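Local coordinates for acyl-[acyl-carrier-protein]--UDP-N-acetylglucosamine O-acyltransferase (Helicobacter pylori, PDB 1J2Z) that transfers a (3R)-hydroxyacyl chain from acyl carrier protein to UDP-N-acetylglucosamine, the first step of lipid A biosynthesis, at residues D208-L213 with K242-F247. Numbering follows the deposited sequence.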
# COMPACT_ATOMS: atom_id res chain seq x y z
N ASP A 208 14.10 34.32 8.56
CA ASP A 208 13.79 34.84 9.89
C ASP A 208 12.42 35.50 9.87
O ASP A 208 11.60 35.30 10.76
CB ASP A 208 14.83 35.89 10.32
CG ASP A 208 16.22 35.33 10.45
OD1 ASP A 208 16.38 34.26 11.08
OD2 ASP A 208 17.16 35.95 9.92
N PHE A 209 12.18 36.29 8.83
CA PHE A 209 10.91 36.98 8.67
C PHE A 209 9.75 36.00 8.68
O PHE A 209 8.74 36.23 9.34
CB PHE A 209 10.92 37.78 7.36
CG PHE A 209 9.62 38.48 7.07
CD1 PHE A 209 8.58 37.81 6.45
CD2 PHE A 209 9.44 39.81 7.44
CE1 PHE A 209 7.37 38.45 6.19
CE2 PHE A 209 8.24 40.47 7.19
CZ PHE A 209 7.20 39.78 6.56
N ILE A 210 9.90 34.89 7.96
CA ILE A 210 8.86 33.88 7.90
C ILE A 210 8.57 33.28 9.27
O ILE A 210 7.41 33.14 9.65
CB ILE A 210 9.24 32.77 6.89
CG1 ILE A 210 9.32 33.37 5.49
CG2 ILE A 210 8.20 31.64 6.93
CD1 ILE A 210 9.82 32.42 4.42
N TYR A 211 9.61 32.92 10.01
CA TYR A 211 9.41 32.35 11.35
C TYR A 211 8.55 33.32 12.16
O TYR A 211 7.55 32.93 12.75
CB TYR A 211 10.74 32.17 12.08
CG TYR A 211 11.49 30.89 11.79
CD1 TYR A 211 12.60 30.88 10.95
CD2 TYR A 211 11.13 29.69 12.42
CE1 TYR A 211 13.35 29.72 10.75
CE2 TYR A 211 11.87 28.52 12.22
CZ TYR A 211 12.98 28.55 11.39
OH TYR A 211 13.73 27.41 11.21
N ALA A 212 8.97 34.58 12.17
CA ALA A 212 8.27 35.62 12.90
C ALA A 212 6.82 35.70 12.43
O ALA A 212 5.90 35.74 13.24
CB ALA A 212 8.96 36.96 12.69
N LEU A 213 6.64 35.73 11.11
CA LEU A 213 5.31 35.82 10.52
C LEU A 213 4.39 34.73 11.05
O LEU A 213 3.29 35.00 11.53
CB LEU A 213 5.41 35.68 8.99
CG LEU A 213 4.34 36.34 8.12
CD1 LEU A 213 4.30 35.63 6.78
CD2 LEU A 213 2.97 36.29 8.78
N LYS A 242 2.26 37.98 1.21
CA LYS A 242 1.24 37.78 0.18
C LYS A 242 1.03 36.30 -0.12
O LYS A 242 -0.10 35.82 -0.17
CB LYS A 242 1.64 38.50 -1.12
CG LYS A 242 1.77 40.01 -0.99
CD LYS A 242 2.08 40.65 -2.34
CE LYS A 242 2.15 42.17 -2.23
NZ LYS A 242 2.44 42.82 -3.55
N GLU A 243 2.14 35.60 -0.33
CA GLU A 243 2.10 34.18 -0.64
C GLU A 243 1.46 33.35 0.47
O GLU A 243 0.62 32.50 0.21
CB GLU A 243 3.53 33.68 -0.88
CG GLU A 243 3.62 32.26 -1.37
CD GLU A 243 5.05 31.85 -1.66
OE1 GLU A 243 5.25 30.74 -2.18
OE2 GLU A 243 5.97 32.65 -1.36
N ILE A 244 1.87 33.62 1.70
CA ILE A 244 1.37 32.89 2.86
C ILE A 244 -0.05 33.26 3.28
O ILE A 244 -0.90 32.39 3.44
CB ILE A 244 2.33 33.08 4.05
CG1 ILE A 244 3.68 32.45 3.72
CG2 ILE A 244 1.74 32.46 5.31
CD1 ILE A 244 4.75 32.67 4.75
N CYS A 245 -0.31 34.55 3.45
CA CYS A 245 -1.62 35.00 3.88
C CYS A 245 -2.74 34.81 2.87
O CYS A 245 -3.87 34.47 3.24
CB CYS A 245 -1.54 36.46 4.32
SG CYS A 245 -0.42 36.68 5.71
N SER A 246 -2.46 35.02 1.59
CA SER A 246 -3.51 34.83 0.59
C SER A 246 -3.86 33.35 0.52
O SER A 246 -5.01 32.98 0.28
CB SER A 246 -3.05 35.33 -0.79
OG SER A 246 -2.02 34.51 -1.30
N PHE A 247 -2.86 32.49 0.74
CA PHE A 247 -3.09 31.05 0.73
C PHE A 247 -4.08 30.71 1.84
O PHE A 247 -5.08 30.02 1.63
CB PHE A 247 -1.79 30.29 0.98
CG PHE A 247 -1.96 28.79 1.04
CD1 PHE A 247 -2.12 28.05 -0.13
CD2 PHE A 247 -1.99 28.13 2.26
CE1 PHE A 247 -2.32 26.67 -0.07
CE2 PHE A 247 -2.19 26.75 2.33
CZ PHE A 247 -2.35 26.02 1.16
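Leu213 and Ile244 meet tip to tip, methyl against methyl, with CD1 of Leu213 3.6 Å from CD1 of Ile244. The same Ile244 methyl is touched more loosely by the branch methyl of Ile210, whose CG2 lies 4.2 Å from Ile244 CD1, so one delta carbon serves both residues, which sit one helical turn apart on 204-217. Ile244 has CG1 anti to its carbonyl carbon (chi1 -64°) and an extended chi2 of 175°, a shape that carries CD1 out to the opposing helix. The backbones stay well separated: the nearest CA pair, Ile210 and Ile244, is 9.1 Å apart, and only 145 Å² is buried in total. Neighbouring residues add to the packing around these methyls. Ile244 also touches Pro179 and, farther along 204-217, Tyr214 and Leu217; Leu213 and Cys245 both reach Glu231 of helix 224-234, while Ile210 rests on Phe240. Behind the contact, Lys242 O accepts from Ser246 N at 3.1 Å and from Ser246 OG at 2.6 Å, which ties that hydroxyl to its own helix. With no hydrogen bond between the segments, the placing of these two helices in the C-terminal helical domain that follows the left-handed beta-helix rests here on methyl shape fit and surrounding packing, not on directional bonds.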